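Local coordinates for 8-amino-8-demethylriboflavin N,N-dimethyltransferase (Streptomyces davawensis, PDB 4D7K), which transfers two methyl groups from S-adenosyl-L-methionine to 8-amino-8-demethylriboflavin, the last two steps in making the antibiotic roseoflavin, at residues Q164-D169 / G334-V339. Sequence-based numbering, arbitrary orientation.
Sequences QYFADD and GDVWAV
The break between helix 149-165 and helix 167-171 meets the turn that leads into strand 337-344 through a T-shaped pair of aromatic rings, Phe166 and Trp337. The indole comes in by its pyrrole edge and sets NE1 over the centre of the phenyl face, 3.3 Å above the plane. The two planes stand at 88° to each other, and the phenyl centroid lies 4.5 Å from that of the five-membered ring. The indole N-H points at the phenyl ring, consistent with an N-H-pi interaction. CD1 of the indole adds a second touch, 3.8 Å from Phe166 CG. Tyr165 turns its CD2 edge to the opposite phenyl face, so Phe166 is sandwiched between its own neighbour and the tryptophan; Tyr165 in turn stacks on Tyr18 of the second subunit. Phe166 is where the chain leaves helical geometry, and its CG, anti to the carbonyl carbon (chi1 -74°), sets the ring against Trp337. In this class I methyltransferase strand 337-344 belongs to the antiparallel hairpin with 325-333 that ends the Rossmann-like sheet, and the contact joins the break between the two helices to the loop that runs into it. Val336 CG1 packs on a face of the indole, while its CG2 approaches Phe166 CE1 obliquely at 4.4 Å; the same valine reaches Leu294 and Leu298 of helix 293-305. Beside the rings, Asp169 CG makes a van der Waals approach to Gly334 CA at 4.2 Å. The polar link is a water that joins the Asp169 carboxylate to the backbone of Asp335, donating to Asp169 OD2 at 3.1 Å and accepting from Asp335 N at 2.9 Å. That same OD2 lies at the edge of the Phe166 ring, in its plane.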
# COMPACT_ATOMS: atom_id res chain seq x y z
N GLN A 164 18.47 0.21 -11.23
CA GLN A 164 19.51 -0.22 -10.31
C GLN A 164 19.06 -1.47 -9.55
O GLN A 164 19.85 -2.37 -9.29
CB GLN A 164 19.86 0.91 -9.33
CG GLN A 164 20.50 2.13 -9.99
CD GLN A 164 20.66 3.32 -9.04
OE1 GLN A 164 19.95 3.44 -8.04
NE2 GLN A 164 21.60 4.20 -9.36
N TYR A 165 17.77 -1.52 -9.22
CA TYR A 165 17.23 -2.62 -8.43
C TYR A 165 17.22 -3.95 -9.19
O TYR A 165 17.32 -5.01 -8.57
CB TYR A 165 15.82 -2.29 -7.95
CG TYR A 165 15.23 -3.34 -7.03
CD1 TYR A 165 15.54 -3.36 -5.68
CD2 TYR A 165 14.37 -4.32 -7.52
CE1 TYR A 165 15.01 -4.32 -4.84
CE2 TYR A 165 13.83 -5.28 -6.68
CZ TYR A 165 14.15 -5.28 -5.34
OH TYR A 165 13.63 -6.23 -4.49
N PHE A 166 17.10 -3.90 -10.51
CA PHE A 166 17.00 -5.11 -11.31
C PHE A 166 18.25 -5.40 -12.14
O PHE A 166 18.25 -6.32 -12.96
CB PHE A 166 15.79 -5.03 -12.26
CG PHE A 166 14.47 -5.20 -11.58
CD1 PHE A 166 14.09 -6.43 -11.06
CD2 PHE A 166 13.59 -4.13 -11.47
CE1 PHE A 166 12.86 -6.59 -10.44
CE2 PHE A 166 12.36 -4.28 -10.85
CZ PHE A 166 12.00 -5.51 -10.33
N ALA A 167 19.31 -4.63 -11.91
CA ALA A 167 20.53 -4.74 -12.71
C ALA A 167 21.14 -6.14 -12.68
O ALA A 167 21.40 -6.74 -13.72
CB ALA A 167 21.56 -3.71 -12.26
N ASP A 168 21.35 -6.68 -11.48
CA ASP A 168 21.97 -7.99 -11.34
C ASP A 168 21.13 -9.09 -11.99
O ASP A 168 21.68 -10.05 -12.53
CB ASP A 168 22.20 -8.32 -9.86
CG ASP A 168 23.25 -7.42 -9.23
OD1 ASP A 168 24.14 -6.94 -9.97
OD2 ASP A 168 23.18 -7.19 -8.01
N ASP A 169 19.81 -8.95 -11.95
CA ASP A 169 18.90 -9.94 -12.51
C ASP A 169 19.17 -10.20 -13.99
O ASP A 169 19.01 -11.32 -14.46
CB ASP A 169 17.44 -9.51 -12.31
CG ASP A 169 16.94 -9.78 -10.90
OD1 ASP A 169 17.53 -10.62 -10.21
OD2 ASP A 169 15.94 -9.15 -10.49
N GLY A 334 15.07 -13.03 -13.47
CA GLY A 334 14.34 -12.76 -12.24
C GLY A 334 12.87 -13.10 -12.41
O GLY A 334 12.51 -13.87 -13.31
N ASP A 335 12.02 -12.52 -11.58
CA ASP A 335 10.61 -12.89 -11.57
C ASP A 335 9.74 -11.94 -12.37
O ASP A 335 8.51 -12.03 -12.35
CB ASP A 335 10.11 -12.97 -10.13
CG ASP A 335 10.74 -14.11 -9.36
OD1 ASP A 335 11.07 -15.14 -9.98
OD2 ASP A 335 10.91 -13.97 -8.13
N VAL A 336 10.37 -11.01 -13.09
CA VAL A 336 9.61 -10.08 -13.91
C VAL A 336 10.09 -10.08 -15.34
O VAL A 336 9.35 -10.43 -16.27
CB VAL A 336 9.72 -8.64 -13.38
CG1 VAL A 336 8.93 -7.70 -14.27
CG2 VAL A 336 9.22 -8.57 -11.95
N TRP A 337 11.35 -9.69 -15.52
CA TRP A 337 11.90 -9.43 -16.83
C TRP A 337 12.48 -10.67 -17.48
O TRP A 337 12.68 -11.70 -16.83
CB TRP A 337 12.97 -8.34 -16.73
CG TRP A 337 12.53 -7.17 -15.92
CD1 TRP A 337 13.00 -6.80 -14.69
CD2 TRP A 337 11.51 -6.21 -16.26
NE1 TRP A 337 12.34 -5.67 -14.25
CE2 TRP A 337 11.43 -5.29 -15.20
CE3 TRP A 337 10.67 -6.04 -17.37
CZ2 TRP A 337 10.53 -4.22 -15.20
CZ3 TRP A 337 9.78 -4.98 -17.37
CH2 TRP A 337 9.72 -4.08 -16.29
N ALA A 338 12.74 -10.57 -18.77
CA ALA A 338 13.31 -11.67 -19.53
C ALA A 338 14.20 -11.13 -20.64
O ALA A 338 14.01 -10.00 -21.10
CB ALA A 338 12.21 -12.54 -20.10
N VAL A 339 15.17 -11.93 -21.06
CA VAL A 339 15.97 -11.57 -22.21
C VAL A 339 15.53 -12.39 -23.42
O VAL A 339 15.74 -13.60 -23.46
CB VAL A 339 17.47 -11.78 -21.96
CG1 VAL A 339 18.26 -11.50 -23.23
CG2 VAL A 339 17.94 -10.88 -20.84
O HOH W 1 13.33 -10.60 -9.79